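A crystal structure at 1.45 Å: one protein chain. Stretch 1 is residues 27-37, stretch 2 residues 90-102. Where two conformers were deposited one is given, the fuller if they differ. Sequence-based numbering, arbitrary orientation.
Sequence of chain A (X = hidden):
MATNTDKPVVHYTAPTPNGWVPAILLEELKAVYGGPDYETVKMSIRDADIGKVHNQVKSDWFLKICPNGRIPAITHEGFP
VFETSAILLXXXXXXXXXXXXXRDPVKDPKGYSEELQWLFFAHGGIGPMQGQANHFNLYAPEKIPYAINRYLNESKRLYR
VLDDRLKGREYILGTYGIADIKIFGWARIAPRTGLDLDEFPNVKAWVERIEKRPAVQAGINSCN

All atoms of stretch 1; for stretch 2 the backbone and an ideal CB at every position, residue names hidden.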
# COMPACT_ATOMS: atom_id res chain seq x y z
N GLU A 27 7.16 -13.72 15.71
CA GLU A 27 7.09 -14.11 17.12
C GLU A 27 5.67 -14.49 17.56
O GLU A 27 5.51 -15.40 18.37
CB GLU A 27 7.65 -13.00 18.02
CG GLU A 27 9.17 -12.79 17.91
CD GLU A 27 9.96 -14.02 18.36
OE1 GLU A 27 9.53 -14.76 19.28
OE2 GLU A 27 11.06 -14.27 17.81
N GLU A 28 4.64 -13.84 17.02
CA GLU A 28 3.27 -14.25 17.31
C GLU A 28 3.01 -15.67 16.81
O GLU A 28 2.41 -16.50 17.51
CB GLU A 28 2.24 -13.29 16.71
CG GLU A 28 2.30 -11.84 17.23
CD GLU A 28 1.64 -11.64 18.59
OE1 GLU A 28 1.20 -12.62 19.22
OE2 GLU A 28 1.61 -10.47 19.02
N LEU A 29 3.53 -15.96 15.61
CA LEU A 29 3.38 -17.31 15.04
C LEU A 29 4.14 -18.33 15.88
O LEU A 29 3.62 -19.41 16.18
CB LEU A 29 3.88 -17.32 13.60
CG LEU A 29 3.05 -16.50 12.61
CD1 LEU A 29 3.81 -16.38 11.28
CD2 LEU A 29 1.67 -17.13 12.39
N LYS A 30 5.37 -18.01 16.26
CA LYS A 30 6.16 -18.93 17.09
C LYS A 30 5.42 -19.26 18.41
O LYS A 30 5.45 -20.42 18.85
CB LYS A 30 7.55 -18.35 17.38
CG LYS A 30 8.54 -18.38 16.18
CD LYS A 30 9.73 -17.47 16.40
CE LYS A 30 10.52 -17.83 17.67
NZ LYS A 30 11.79 -17.01 17.76
N ALA A 31 4.76 -18.27 19.01
CA ALA A 31 4.08 -18.51 20.28
C ALA A 31 2.86 -19.41 20.14
O ALA A 31 2.51 -20.14 21.08
CB ALA A 31 3.69 -17.20 20.94
N VAL A 32 2.20 -19.37 19.00
CA VAL A 32 1.02 -20.20 18.77
C VAL A 32 1.35 -21.58 18.19
O VAL A 32 0.81 -22.59 18.66
CB VAL A 32 -0.00 -19.46 17.87
CG1 VAL A 32 -1.08 -20.46 17.35
CG2 VAL A 32 -0.62 -18.29 18.64
N TYR A 33 2.28 -21.62 17.23
CA TYR A 33 2.56 -22.82 16.43
C TYR A 33 3.90 -23.49 16.70
O TYR A 33 4.13 -24.61 16.23
CB TYR A 33 2.51 -22.48 14.94
CG TYR A 33 1.17 -21.94 14.47
CD1 TYR A 33 0.07 -22.78 14.32
CD2 TYR A 33 1.01 -20.59 14.18
CE1 TYR A 33 -1.16 -22.31 13.91
CE2 TYR A 33 -0.22 -20.10 13.75
CZ TYR A 33 -1.30 -20.96 13.62
OH TYR A 33 -2.52 -20.50 13.19
N GLY A 34 4.79 -22.81 17.40
CA GLY A 34 6.12 -23.33 17.70
C GLY A 34 7.15 -23.05 16.60
O GLY A 34 8.29 -23.50 16.67
N GLY A 35 6.74 -22.28 15.58
CA GLY A 35 7.61 -21.90 14.48
C GLY A 35 6.85 -20.94 13.56
O GLY A 35 5.69 -20.63 13.84
N PRO A 36 7.50 -20.44 12.49
CA PRO A 36 8.85 -20.79 12.06
C PRO A 36 9.96 -20.05 12.81
O PRO A 36 9.82 -18.87 13.17
CB PRO A 36 8.86 -20.37 10.58
CG PRO A 36 7.94 -19.14 10.55
CD PRO A 36 6.88 -19.43 11.60
N ASP A 37 11.09 -20.72 13.02
CA ASP A 37 12.27 -20.00 13.45
C ASP A 37 12.86 -19.21 12.29
O ASP A 37 12.59 -19.51 11.12
CB ASP A 37 13.32 -20.97 13.99
CG ASP A 37 12.91 -21.58 15.33
OD1 ASP A 37 12.64 -20.79 16.27
OD2 ASP A 37 12.83 -22.83 15.44
N UNK A 90 2.10 -12.99 3.19
CA UNK A 90 2.78 -14.23 2.83
C UNK A 90 2.99 -15.15 4.03
O UNK A 90 2.73 -16.34 3.98
CB UNK A 90 4.13 -13.91 2.18
N UNK A 91 3.49 -14.56 5.12
CA UNK A 91 3.77 -15.37 6.30
C UNK A 91 2.47 -15.91 6.88
O UNK A 91 2.43 -17.08 7.32
CB UNK A 91 4.53 -14.56 7.35
N UNK A 92 1.43 -15.10 6.87
CA UNK A 92 0.13 -15.61 7.33
C UNK A 92 -0.34 -16.77 6.46
O UNK A 92 -0.77 -17.80 6.99
CB UNK A 92 -0.92 -14.49 7.32
N UNK A 93 -0.25 -16.64 5.14
CA UNK A 93 -0.76 -17.68 4.27
C UNK A 93 -0.01 -18.99 4.46
O UNK A 93 -0.60 -20.07 4.42
CB UNK A 93 -0.67 -17.23 2.81
N UNK A 94 1.29 -18.88 4.71
CA UNK A 94 2.17 -20.04 4.79
C UNK A 94 2.28 -20.67 6.17
O UNK A 94 2.54 -21.87 6.28
CB UNK A 94 3.57 -19.64 4.32
N UNK A 95 2.04 -19.89 7.22
CA UNK A 95 2.25 -20.35 8.60
C UNK A 95 1.10 -20.18 9.57
O UNK A 95 1.11 -20.79 10.63
CB UNK A 95 3.46 -19.62 9.18
N UNK A 96 0.08 -19.41 9.23
CA UNK A 96 -1.01 -19.18 10.16
C UNK A 96 -2.17 -20.12 9.81
O UNK A 96 -3.25 -19.68 9.42
CB UNK A 96 -1.46 -17.72 10.13
N UNK A 97 -1.92 -21.42 9.98
CA UNK A 97 -2.84 -22.44 9.47
C UNK A 97 -4.21 -22.46 10.14
O UNK A 97 -5.19 -22.92 9.54
CB UNK A 97 -2.20 -23.82 9.63
N UNK A 98 -4.29 -21.93 11.36
CA UNK A 98 -5.57 -21.84 12.05
C UNK A 98 -6.14 -20.43 12.03
O UNK A 98 -7.11 -20.15 12.75
CB UNK A 98 -5.42 -22.31 13.50
N UNK A 99 -5.56 -19.54 11.21
CA UNK A 99 -6.09 -18.19 11.07
C UNK A 99 -6.28 -17.48 12.42
O UNK A 99 -7.32 -16.90 12.73
CB UNK A 99 -7.42 -18.24 10.32
N UNK A 100 -5.21 -17.52 13.21
CA UNK A 100 -5.21 -16.82 14.48
C UNK A 100 -4.98 -15.33 14.31
O UNK A 100 -5.43 -14.53 15.14
CB UNK A 100 -4.14 -17.41 15.40
N UNK A 101 -4.32 -14.94 13.22
CA UNK A 101 -3.87 -13.55 13.00
C UNK A 101 -4.23 -13.02 11.64
O UNK A 101 -3.74 -11.96 11.24
CB UNK A 101 -2.35 -13.45 13.18
N UNK A 102 -5.08 -13.73 10.92
CA UNK A 102 -5.31 -13.40 9.52
C UNK A 102 -6.56 -14.09 9.04
O UNK A 102 -6.99 -15.08 9.64
CB UNK A 102 -4.11 -13.79 8.65

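Positions 90, 93 and 94 lie on helical turns whose ideal CB atoms find nothing of stretch 1 within 5.5 Å, so stretch 1 hardly constrains them; 92 points away. The deposited residues are Tyr90, Gln93, His94, whose ND1 donates to Tyr90 O (2.9 Å), and Ala92.

Position 91 points toward stretch 1, its ideal CB 4.4 Å from Leu29 CD1. An aliphatic residue would suit, though several sizes could. It is Leu91, which meets Leu29 lightly.

Position 95 also points toward stretch 1, with its ideal CB 3.9 Å from Leu29 CD1 and 4.2 Å from Pro36 CD. This apolar surface favours a large aliphatic or aromatic side chain. The residue is Phe95, chi1 -61° (m). Its ring lies beneath Pro36, whose CG stands 3.6 Å from the Phe95 ring centroid and 5° off the normal, a CH-pi contact. The backbone carbonyl Phe95 O packs over one face of the Tyr33 ring, 3.5 Å from Tyr33 CE2, and accepts from a water that also donates to Gly35 O.

Position 96 leaves helical phi/psi (-98/66) and opens a type I turn to 99. Its CB points sideways, 3.9 Å from Leu29 CD2 and 4.3 Å from Tyr33 OH. The hydroxyl invites a polar acceptor, and Asp, Asn or Ser would be plausible. Asp96, chi1 t, brings its end nearer: Tyr33 OH donates to Asp96 OD1 at 2.6 Å. The carboxylate also gathers the following loop: the backbone N of 100 donates to Asp96 OD1 (2.9 Å) and that of 101 to Asp96 OD2 (2.8 Å), as does the side chain at 102.

Position 97 points sideways, its ideal CB 4.7 Å from Tyr33 CE1; many residues would do. Lys97 leads away, its NZ donating to Gln93 O (3.0 Å).

At 98 the ideal CB points toward stretch 1, 3.4 Å from Tyr33 OH, yet the backbone makes the bond, N donating to Tyr33 OH at 2.9 Å and 152°. Many side chains could follow; here it is Glu98, whose CB lies 3.5 Å from Tyr33 OH while its carboxylate makes no hydrogen bond to stretch 1. The hydroxyl thus both donates and accepts.

Position 99 points away with positive phi (53/50), which suits Asn or Gly. Asn99 ND2 donates to the backbone O of 102 (3.1 Å).

The ideal CB of 100 points toward stretch 1, 4.1 Å from Tyr33 OH and 4.7 Å from Val32 CG1; a small residue fits, and Ala100 is present.

At 101 CB points toward stretch 1 but has nothing within 5.5 Å, so a longer side chain, aromatic or large aliphatic, could reach the apolar atoms of Glu28, Leu29 and Val32. Phe101 does so: Glu28 CB lies over its face, 4.0 Å from the Phe101 ring centroid, while Val32 CG2 approaches Phe101 CZ at 3.8 Å.

Position 102 is out of reach of stretch 1, which sets no preference; the deposited Ser102 donates from OG to Asp96 OD2 (2.7 Å).

Stretch 2, residues 90-102: YLAQHFDKENAFS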
# COMPACT_ATOMS: atom_id res chain seq x y z
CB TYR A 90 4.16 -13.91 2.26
CG TYR A 90 4.92 -15.15 1.84
CD1 TYR A 90 4.74 -15.70 0.56
CD2 TYR A 90 5.79 -15.81 2.72
CE1 TYR A 90 5.42 -16.87 0.18
CE2 TYR A 90 6.46 -16.97 2.35
CZ TYR A 90 6.27 -17.50 1.08
OH TYR A 90 6.96 -18.66 0.71
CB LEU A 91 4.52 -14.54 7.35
CG LEU A 91 5.98 -14.19 7.01
CD1 LEU A 91 6.53 -13.23 8.04
CD2 LEU A 91 6.84 -15.46 6.97
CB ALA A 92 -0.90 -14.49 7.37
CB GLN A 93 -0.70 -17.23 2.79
CG GLN A 93 -1.08 -18.35 1.79
CD GLN A 93 -1.09 -17.89 0.32
OE1 GLN A 93 -0.55 -16.84 -0.01
NE2 GLN A 93 -1.73 -18.67 -0.56
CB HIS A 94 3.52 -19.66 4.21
CG HIS A 94 3.51 -19.59 2.72
ND1 HIS A 94 3.00 -18.50 2.03
CD2 HIS A 94 3.85 -20.51 1.79
CE1 HIS A 94 3.06 -18.76 0.73
NE2 HIS A 94 3.59 -19.96 0.56
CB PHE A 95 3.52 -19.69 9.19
CG PHE A 95 4.78 -20.02 8.44
CD1 PHE A 95 5.42 -21.24 8.63
CD2 PHE A 95 5.32 -19.11 7.53
CE1 PHE A 95 6.58 -21.54 7.93
CE2 PHE A 95 6.48 -19.42 6.84
CZ PHE A 95 7.10 -20.63 7.04
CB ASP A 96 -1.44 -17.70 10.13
CG ASP A 96 -2.46 -17.34 11.20
OD1 ASP A 96 -2.58 -18.08 12.20
OD2 ASP A 96 -3.12 -16.30 11.05
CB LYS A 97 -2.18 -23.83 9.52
CG LYS A 97 -1.12 -24.00 8.42
CD LYS A 97 -1.64 -23.47 7.07
CE LYS A 97 -0.57 -23.55 5.98
NZ LYS A 97 -1.05 -23.02 4.66
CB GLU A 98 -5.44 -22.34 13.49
CG GLU A 98 -5.11 -23.83 13.57
CD GLU A 98 -4.62 -24.26 14.93
OE1 GLU A 98 -5.11 -23.71 15.94
OE2 GLU A 98 -3.74 -25.14 15.00
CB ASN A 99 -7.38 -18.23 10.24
CG ASN A 99 -7.12 -18.56 8.78
OD1 ASN A 99 -7.48 -19.64 8.30
ND2 ASN A 99 -6.45 -17.66 8.08
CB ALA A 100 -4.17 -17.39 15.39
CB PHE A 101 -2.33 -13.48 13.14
CG PHE A 101 -1.83 -13.98 14.46
CD1 PHE A 101 -2.10 -13.27 15.62
CD2 PHE A 101 -1.16 -15.19 14.58
CE1 PHE A 101 -1.68 -13.72 16.86
CE2 PHE A 101 -0.73 -15.66 15.83
CZ PHE A 101 -0.99 -14.93 16.98
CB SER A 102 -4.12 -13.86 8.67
OG SER A 102 -4.00 -15.30 8.71
O HOH W 1 3.82 -21.63 11.94
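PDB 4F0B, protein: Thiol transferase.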